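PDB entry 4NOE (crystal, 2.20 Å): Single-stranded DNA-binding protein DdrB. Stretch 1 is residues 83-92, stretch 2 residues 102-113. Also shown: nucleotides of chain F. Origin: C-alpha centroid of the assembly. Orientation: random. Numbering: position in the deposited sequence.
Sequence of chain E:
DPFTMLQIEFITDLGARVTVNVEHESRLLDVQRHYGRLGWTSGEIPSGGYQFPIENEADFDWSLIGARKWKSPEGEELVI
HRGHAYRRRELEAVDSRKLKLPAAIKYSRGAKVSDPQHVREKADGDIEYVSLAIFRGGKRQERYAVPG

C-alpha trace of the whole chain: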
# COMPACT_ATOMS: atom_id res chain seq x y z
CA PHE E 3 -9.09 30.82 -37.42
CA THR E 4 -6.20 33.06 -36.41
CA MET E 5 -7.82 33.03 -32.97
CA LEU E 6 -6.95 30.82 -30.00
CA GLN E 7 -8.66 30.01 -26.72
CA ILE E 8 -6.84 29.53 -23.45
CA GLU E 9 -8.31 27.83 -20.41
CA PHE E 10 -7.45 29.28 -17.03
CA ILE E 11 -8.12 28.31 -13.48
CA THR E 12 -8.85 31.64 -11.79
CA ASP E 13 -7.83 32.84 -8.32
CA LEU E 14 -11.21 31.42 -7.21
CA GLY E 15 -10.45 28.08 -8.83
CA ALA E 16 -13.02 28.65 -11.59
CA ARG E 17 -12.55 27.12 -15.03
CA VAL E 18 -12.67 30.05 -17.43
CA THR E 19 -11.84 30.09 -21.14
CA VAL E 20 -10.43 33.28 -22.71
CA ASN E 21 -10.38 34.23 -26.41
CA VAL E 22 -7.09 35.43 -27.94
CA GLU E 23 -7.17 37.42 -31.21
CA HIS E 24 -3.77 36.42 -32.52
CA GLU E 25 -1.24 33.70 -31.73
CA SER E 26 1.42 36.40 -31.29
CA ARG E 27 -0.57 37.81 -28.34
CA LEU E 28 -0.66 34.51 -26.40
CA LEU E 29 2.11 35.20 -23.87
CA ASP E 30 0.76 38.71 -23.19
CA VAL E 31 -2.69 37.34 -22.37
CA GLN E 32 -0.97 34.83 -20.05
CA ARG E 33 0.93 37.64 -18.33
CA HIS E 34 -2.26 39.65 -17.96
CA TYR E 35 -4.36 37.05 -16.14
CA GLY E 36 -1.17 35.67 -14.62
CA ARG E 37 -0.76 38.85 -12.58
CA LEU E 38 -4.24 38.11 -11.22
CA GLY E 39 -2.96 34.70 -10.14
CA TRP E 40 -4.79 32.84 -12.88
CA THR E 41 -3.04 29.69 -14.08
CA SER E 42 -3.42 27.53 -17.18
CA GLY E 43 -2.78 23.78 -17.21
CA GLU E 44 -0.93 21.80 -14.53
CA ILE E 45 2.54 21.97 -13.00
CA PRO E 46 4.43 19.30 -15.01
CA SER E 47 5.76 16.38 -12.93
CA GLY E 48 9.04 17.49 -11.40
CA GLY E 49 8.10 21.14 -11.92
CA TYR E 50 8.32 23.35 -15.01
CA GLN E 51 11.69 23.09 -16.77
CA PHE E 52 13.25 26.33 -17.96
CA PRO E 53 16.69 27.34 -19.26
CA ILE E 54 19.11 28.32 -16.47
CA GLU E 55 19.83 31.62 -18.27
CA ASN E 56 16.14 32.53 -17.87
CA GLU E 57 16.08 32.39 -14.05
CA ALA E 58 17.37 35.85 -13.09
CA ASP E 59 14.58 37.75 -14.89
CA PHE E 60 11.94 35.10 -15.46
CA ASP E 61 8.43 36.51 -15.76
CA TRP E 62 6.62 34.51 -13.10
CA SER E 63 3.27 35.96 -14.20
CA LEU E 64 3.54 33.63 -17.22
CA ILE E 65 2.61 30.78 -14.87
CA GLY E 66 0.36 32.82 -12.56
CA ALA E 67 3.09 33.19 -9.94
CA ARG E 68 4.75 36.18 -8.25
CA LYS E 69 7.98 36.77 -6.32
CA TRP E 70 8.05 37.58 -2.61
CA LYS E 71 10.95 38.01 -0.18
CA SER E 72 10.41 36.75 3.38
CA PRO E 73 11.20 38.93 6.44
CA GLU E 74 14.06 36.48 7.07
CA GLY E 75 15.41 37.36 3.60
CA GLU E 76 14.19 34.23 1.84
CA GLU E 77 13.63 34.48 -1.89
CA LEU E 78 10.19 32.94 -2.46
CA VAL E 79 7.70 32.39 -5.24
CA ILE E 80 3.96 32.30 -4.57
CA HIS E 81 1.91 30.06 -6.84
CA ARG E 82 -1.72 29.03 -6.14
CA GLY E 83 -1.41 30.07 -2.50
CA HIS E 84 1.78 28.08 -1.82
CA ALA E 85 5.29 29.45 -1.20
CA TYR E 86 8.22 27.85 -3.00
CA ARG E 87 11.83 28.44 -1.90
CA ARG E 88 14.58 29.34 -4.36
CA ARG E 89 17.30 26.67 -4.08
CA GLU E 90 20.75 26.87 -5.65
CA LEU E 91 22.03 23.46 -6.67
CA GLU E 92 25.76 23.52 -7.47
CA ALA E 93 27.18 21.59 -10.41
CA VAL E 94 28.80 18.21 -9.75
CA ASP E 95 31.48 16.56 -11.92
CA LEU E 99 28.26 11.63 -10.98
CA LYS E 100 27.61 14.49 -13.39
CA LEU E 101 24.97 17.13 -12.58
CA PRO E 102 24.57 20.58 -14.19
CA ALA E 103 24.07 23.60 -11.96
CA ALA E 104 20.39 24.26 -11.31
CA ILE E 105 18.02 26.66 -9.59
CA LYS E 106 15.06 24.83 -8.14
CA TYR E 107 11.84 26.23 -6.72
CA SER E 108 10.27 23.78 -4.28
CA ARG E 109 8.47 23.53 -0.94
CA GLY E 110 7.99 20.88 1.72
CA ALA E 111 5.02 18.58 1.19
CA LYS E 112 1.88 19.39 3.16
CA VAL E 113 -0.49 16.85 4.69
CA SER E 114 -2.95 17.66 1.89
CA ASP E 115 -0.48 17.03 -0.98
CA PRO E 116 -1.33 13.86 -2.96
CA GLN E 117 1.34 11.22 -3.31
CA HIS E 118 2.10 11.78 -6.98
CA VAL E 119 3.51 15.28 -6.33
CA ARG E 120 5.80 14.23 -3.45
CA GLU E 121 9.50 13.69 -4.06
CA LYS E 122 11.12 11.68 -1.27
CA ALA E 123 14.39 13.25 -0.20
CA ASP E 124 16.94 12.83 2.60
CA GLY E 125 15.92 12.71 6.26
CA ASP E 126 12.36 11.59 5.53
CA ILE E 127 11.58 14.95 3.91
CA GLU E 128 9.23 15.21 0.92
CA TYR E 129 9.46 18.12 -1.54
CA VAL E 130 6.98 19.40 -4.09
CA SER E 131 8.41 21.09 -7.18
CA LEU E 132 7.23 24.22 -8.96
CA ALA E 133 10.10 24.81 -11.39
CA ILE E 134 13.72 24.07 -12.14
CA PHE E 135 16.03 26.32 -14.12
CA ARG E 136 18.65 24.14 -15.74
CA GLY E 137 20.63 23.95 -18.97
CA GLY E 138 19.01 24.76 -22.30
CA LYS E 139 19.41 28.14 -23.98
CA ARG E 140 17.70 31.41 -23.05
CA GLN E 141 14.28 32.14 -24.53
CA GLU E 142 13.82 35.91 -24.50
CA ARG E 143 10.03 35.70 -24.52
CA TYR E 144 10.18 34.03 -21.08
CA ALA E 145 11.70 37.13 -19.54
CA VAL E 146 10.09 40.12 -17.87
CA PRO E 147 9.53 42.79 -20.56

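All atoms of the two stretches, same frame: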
# COMPACT_ATOMS: atom_id res chain seq x y z
N GLY E 83 -1.33 30.02 -3.95
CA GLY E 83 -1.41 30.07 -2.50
C GLY E 83 -0.30 29.36 -1.74
O GLY E 83 -0.30 29.38 -0.51
N HIS E 84 0.65 28.75 -2.45
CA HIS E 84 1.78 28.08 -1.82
C HIS E 84 3.08 28.85 -2.04
O HIS E 84 3.26 29.49 -3.09
CB HIS E 84 1.96 26.66 -2.40
CG HIS E 84 0.76 25.78 -2.24
ND1 HIS E 84 0.43 25.16 -1.05
CD2 HIS E 84 -0.17 25.37 -3.15
CE1 HIS E 84 -0.66 24.44 -1.23
NE2 HIS E 84 -1.05 24.55 -2.49
N ALA E 85 3.99 28.79 -1.07
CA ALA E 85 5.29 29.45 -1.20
C ALA E 85 6.33 28.42 -1.60
O ALA E 85 6.39 27.34 -1.01
CB ALA E 85 5.68 30.10 0.12
N TYR E 86 7.14 28.74 -2.60
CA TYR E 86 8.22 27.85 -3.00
C TYR E 86 9.55 28.55 -2.79
O TYR E 86 9.71 29.70 -3.22
CB TYR E 86 8.07 27.45 -4.48
CG TYR E 86 6.83 26.63 -4.74
CD1 TYR E 86 5.60 27.25 -4.93
CD2 TYR E 86 6.88 25.25 -4.80
CE1 TYR E 86 4.46 26.52 -5.16
CE2 TYR E 86 5.72 24.49 -5.03
CZ TYR E 86 4.52 25.14 -5.21
OH TYR E 86 3.37 24.43 -5.44
N ARG E 87 10.49 27.88 -2.13
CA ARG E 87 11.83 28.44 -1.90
C ARG E 87 12.75 28.32 -3.10
O ARG E 87 12.77 27.29 -3.79
CB ARG E 87 12.51 27.76 -0.72
CG ARG E 87 12.09 28.30 0.63
CD ARG E 87 13.12 28.02 1.72
NE ARG E 87 12.64 28.55 2.99
CZ ARG E 87 11.80 27.91 3.79
NH1 ARG E 87 11.41 28.47 4.93
NH2 ARG E 87 11.35 26.70 3.47
N ARG E 88 13.53 29.37 -3.34
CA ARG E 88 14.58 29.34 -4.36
C ARG E 88 15.77 28.53 -3.82
O ARG E 88 16.29 28.84 -2.76
CB ARG E 88 15.00 30.76 -4.69
CG ARG E 88 16.04 30.89 -5.80
CD ARG E 88 16.35 32.37 -6.06
NE ARG E 88 17.26 32.55 -7.20
CZ ARG E 88 18.58 32.44 -7.12
NH1 ARG E 88 19.17 32.15 -5.96
NH2 ARG E 88 19.32 32.61 -8.21
N ARG E 89 16.19 27.50 -4.54
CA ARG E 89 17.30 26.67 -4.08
C ARG E 89 18.40 26.59 -5.14
O ARG E 89 18.14 26.26 -6.30
CB ARG E 89 16.79 25.26 -3.71
CG ARG E 89 15.57 25.31 -2.77
CD ARG E 89 15.09 23.94 -2.36
NE ARG E 89 13.77 23.99 -1.72
CZ ARG E 89 13.57 24.18 -0.42
NH1 ARG E 89 14.60 24.36 0.41
NH2 ARG E 89 12.33 24.20 0.04
N GLU E 90 19.62 26.91 -4.73
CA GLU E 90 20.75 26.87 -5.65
C GLU E 90 21.42 25.52 -5.55
O GLU E 90 21.92 25.14 -4.50
CB GLU E 90 21.73 28.01 -5.33
CG GLU E 90 21.15 29.39 -5.61
CD GLU E 90 22.06 30.55 -5.21
OE1 GLU E 90 23.01 30.32 -4.43
OE2 GLU E 90 21.81 31.69 -5.66
N LEU E 91 21.42 24.78 -6.65
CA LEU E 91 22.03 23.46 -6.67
C LEU E 91 23.32 23.50 -7.49
O LEU E 91 23.28 23.63 -8.72
CB LEU E 91 21.07 22.43 -7.26
CG LEU E 91 19.61 22.45 -6.78
CD1 LEU E 91 18.78 21.37 -7.47
CD2 LEU E 91 19.53 22.29 -5.27
N GLU E 92 24.46 23.39 -6.82
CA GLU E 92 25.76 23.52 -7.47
C GLU E 92 26.06 22.34 -8.38
O GLU E 92 25.71 21.20 -8.08
CB GLU E 92 26.87 23.66 -6.43
N PRO E 102 24.47 19.16 -13.83
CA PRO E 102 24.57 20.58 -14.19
C PRO E 102 24.15 21.43 -13.02
O PRO E 102 23.43 20.93 -12.16
CB PRO E 102 23.53 20.73 -15.31
CG PRO E 102 22.56 19.63 -15.07
CD PRO E 102 23.40 18.49 -14.60
N ALA E 103 24.59 22.67 -12.96
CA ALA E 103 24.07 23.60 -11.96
C ALA E 103 22.57 23.77 -12.20
O ALA E 103 22.09 23.63 -13.32
CB ALA E 103 24.77 24.92 -12.07
N ALA E 104 21.82 24.06 -11.15
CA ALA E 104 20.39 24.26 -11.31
C ALA E 104 19.84 25.19 -10.24
O ALA E 104 20.44 25.34 -9.17
CB ALA E 104 19.64 22.92 -11.31
N ILE E 105 18.73 25.84 -10.56
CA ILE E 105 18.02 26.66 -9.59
C ILE E 105 16.65 26.06 -9.48
O ILE E 105 15.89 26.03 -10.46
CB ILE E 105 17.90 28.11 -10.05
CG1 ILE E 105 19.26 28.63 -10.50
CG2 ILE E 105 17.36 28.97 -8.91
CD1 ILE E 105 20.27 28.71 -9.38
N LYS E 106 16.32 25.55 -8.30
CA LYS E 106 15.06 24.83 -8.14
C LYS E 106 14.14 25.60 -7.21
O LYS E 106 14.58 26.16 -6.21
CB LYS E 106 15.33 23.42 -7.58
CG LYS E 106 14.09 22.54 -7.50
CD LYS E 106 14.40 21.07 -7.21
CE LYS E 106 13.08 20.29 -7.21
NZ LYS E 106 13.16 18.83 -6.87
N TYR E 107 12.86 25.64 -7.57
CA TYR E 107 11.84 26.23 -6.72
C TYR E 107 10.96 25.09 -6.22
O TYR E 107 10.28 24.42 -7.02
CB TYR E 107 11.01 27.27 -7.50
CG TYR E 107 11.80 28.53 -7.74
CD1 TYR E 107 12.74 28.61 -8.76
CD2 TYR E 107 11.62 29.64 -6.92
CE1 TYR E 107 13.47 29.76 -8.97
CE2 TYR E 107 12.35 30.80 -7.13
CZ TYR E 107 13.27 30.86 -8.14
OH TYR E 107 13.99 32.01 -8.35
N SER E 108 11.01 24.87 -4.91
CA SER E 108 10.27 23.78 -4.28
C SER E 108 9.90 24.10 -2.84
O SER E 108 10.54 24.95 -2.20
CB SER E 108 11.10 22.49 -4.30
OG SER E 108 12.23 22.62 -3.44
N ARG E 109 8.90 23.39 -2.32
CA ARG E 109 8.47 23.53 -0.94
C ARG E 109 8.32 22.15 -0.31
O ARG E 109 8.27 21.12 -1.00
CB ARG E 109 7.11 24.23 -0.89
CG ARG E 109 6.01 23.44 -1.61
CD ARG E 109 4.68 24.20 -1.68
NE ARG E 109 3.70 23.49 -2.52
CZ ARG E 109 2.96 22.47 -2.11
NH1 ARG E 109 3.07 22.00 -0.87
NH2 ARG E 109 2.11 21.89 -2.94
N GLY E 110 8.25 22.12 1.02
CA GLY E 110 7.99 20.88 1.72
C GLY E 110 6.56 20.43 1.45
O GLY E 110 5.66 21.26 1.29
N ALA E 111 6.35 19.12 1.39
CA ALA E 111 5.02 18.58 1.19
C ALA E 111 4.14 18.93 2.38
O ALA E 111 4.62 18.99 3.51
CB ALA E 111 5.08 17.08 1.01
N LYS E 112 2.86 19.17 2.11
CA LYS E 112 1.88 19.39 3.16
C LYS E 112 1.07 18.12 3.35
O LYS E 112 1.08 17.24 2.48
CB LYS E 112 0.95 20.55 2.78
CG LYS E 112 1.71 21.88 2.68
CD LYS E 112 0.86 23.01 2.12
CE LYS E 112 1.74 24.25 1.92
NZ LYS E 112 0.98 25.52 1.89
N VAL E 113 0.35 18.03 4.46
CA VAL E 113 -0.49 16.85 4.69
C VAL E 113 -1.50 16.66 3.55
O VAL E 113 -1.82 15.54 3.17
CB VAL E 113 -1.19 16.90 6.08
CG1 VAL E 113 -2.33 17.92 6.08
CG2 VAL E 113 -1.71 15.54 6.46
P DT F 26 20.61 17.92 -1.87
OP1 DT F 26 21.89 18.42 -1.52
OP2 DT F 26 20.09 16.79 -1.18
O5' DT F 26 19.50 19.05 -1.74
C5' DT F 26 19.73 20.43 -2.02
C4' DT F 26 18.46 21.22 -1.86
O4' DT F 26 17.43 20.68 -2.71
C3' DT F 26 17.88 21.23 -0.45
O3' DT F 26 17.36 22.51 -0.10
C2' DT F 26 16.71 20.29 -0.56
C1' DT F 26 16.24 20.53 -1.98
N1 DT F 26 15.49 19.45 -2.60
C2 DT F 26 14.44 19.74 -3.44
O2 DT F 26 14.05 20.86 -3.66
N3 DT F 26 13.87 18.65 -4.03
C4 DT F 26 14.22 17.33 -3.85
O4 DT F 26 13.62 16.45 -4.45
C5 DT F 26 15.34 17.11 -2.99
C7 DT F 26 15.82 15.71 -2.76
C6 DT F 26 15.91 18.16 -2.41
P DC F 28 13.23 24.08 3.92
OP1 DC F 28 12.43 24.77 2.96
OP2 DC F 28 13.70 24.82 5.05
O5' DC F 28 12.44 22.83 4.49
C5' DC F 28 11.53 22.10 3.69
C4' DC F 28 10.62 21.28 4.57
O4' DC F 28 11.40 20.40 5.39
C3' DC F 28 9.79 22.11 5.54
O3' DC F 28 8.59 22.37 4.85
C2' DC F 28 9.61 21.17 6.72
C1' DC F 28 10.81 20.23 6.65
N1 DC F 28 11.86 20.42 7.66
C2 DC F 28 12.31 19.33 8.39
O2 DC F 28 11.77 18.23 8.22
N3 DC F 28 13.31 19.50 9.28
C4 DC F 28 13.87 20.69 9.43
N4 DC F 28 14.85 20.82 10.33
C5 DC F 28 13.44 21.82 8.68
C6 DC F 28 12.45 21.64 7.81
P DT F 25 17.08 13.59 -6.19
OP1 DT F 25 16.88 12.77 -5.02
OP2 DT F 25 15.99 14.24 -6.90
O5' DT F 25 18.07 14.74 -5.73
C5' DT F 25 19.01 14.56 -4.68
C4' DT F 25 19.99 15.71 -4.69
O4' DT F 25 20.29 16.09 -6.05
C3' DT F 25 19.52 16.99 -3.99
O3' DT F 25 20.63 17.59 -3.34
C2' DT F 25 19.17 17.89 -5.16
C1' DT F 25 20.27 17.49 -6.10
N1 DT F 25 20.20 17.91 -7.50
C2 DT F 25 19.16 17.51 -8.29
O2 DT F 25 18.24 16.83 -7.88
N3 DT F 25 19.22 17.95 -9.59
C4 DT F 25 20.21 18.72 -10.16
O4 DT F 25 20.13 19.03 -11.35
C5 DT F 25 21.28 19.10 -9.27
C7 DT F 25 22.40 19.94 -9.79
C6 DT F 25 21.23 18.67 -8.01
O HOH W 1 2.92 27.84 1.55
O HOH W 2 0.93 22.13 -5.67

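Strands 84-91 and 104-110 pair antiparallel, their N-to-C directions 135° apart, and the contact buries 903 Å² summed over both stretches. Three hydrogen-bonded pairs set the register. Arg-87 N reaches Ser-108 O at 2.9 Å and Ser-108 N returns to Arg-87 O at 3.2 Å; Arg-89 N to Lys-106 O (2.7 Å) and Lys-106 N to Arg-89 O (2.8 Å) follow, then Leu-91 N to Ala-104 O (2.8 Å) and Ala-104 N to Leu-91 O (2.9 Å). N-H...O angles of 142-166° support all six.

Side-chain hydrogen bonds reinforce this ladder on the face shared by Arg-89 and Ser-108. Arg-89, m at chi1, extended through chi2 and chi3, then turned at chi4 (-88°), brings NE to Ser-108 OG (2.7 Å) and NH2 to Ser-108 O (3.0 Å). The small serine, chi1 p, also donates from OG to O2 of DT26 (2.5 Å), so the pairing and the DNA contact meet at one hydroxyl.

Around His-84, Tyr-86 and Arg-109, stacking and hydrogen bonds combine. The Arg-109 guanidinium stacks flat on His-84, centres 4.0 Å apart and planes at 13°. Arg-109 CD lies over the Tyr-86 ring, 3.8 Å from its centroid, while Arg-109 NE donates to Tyr-86 OH (3.1 Å, 179°); a long chain ending in a planar group suits both tasks, and Arg-109 has 96 Å² covered. Lys-112 NZ approaches the His-84 ring edge and donates to His-84 ND1 (3.0 Å), and a water accepts from both Lys-112 NZ and Ala-85 N. In a further ring contact, Arg-88 CA lies 4.1 Å from the Tyr-107 ring centroid, 24° off the normal.

Apolar packing involves both faces. Leu-91 CD1 lies 4.2 Å from Ala-104 CB and 4.0 Å from Lys-106 CB; Ile-105 CG2 packs against Arg-88 CG at 3.9 Å. Arg-88 NH1 forms a salt bridge with Glu-90 OE2 (2.7 Å) within the first strand, so it does not itself join the two stretches.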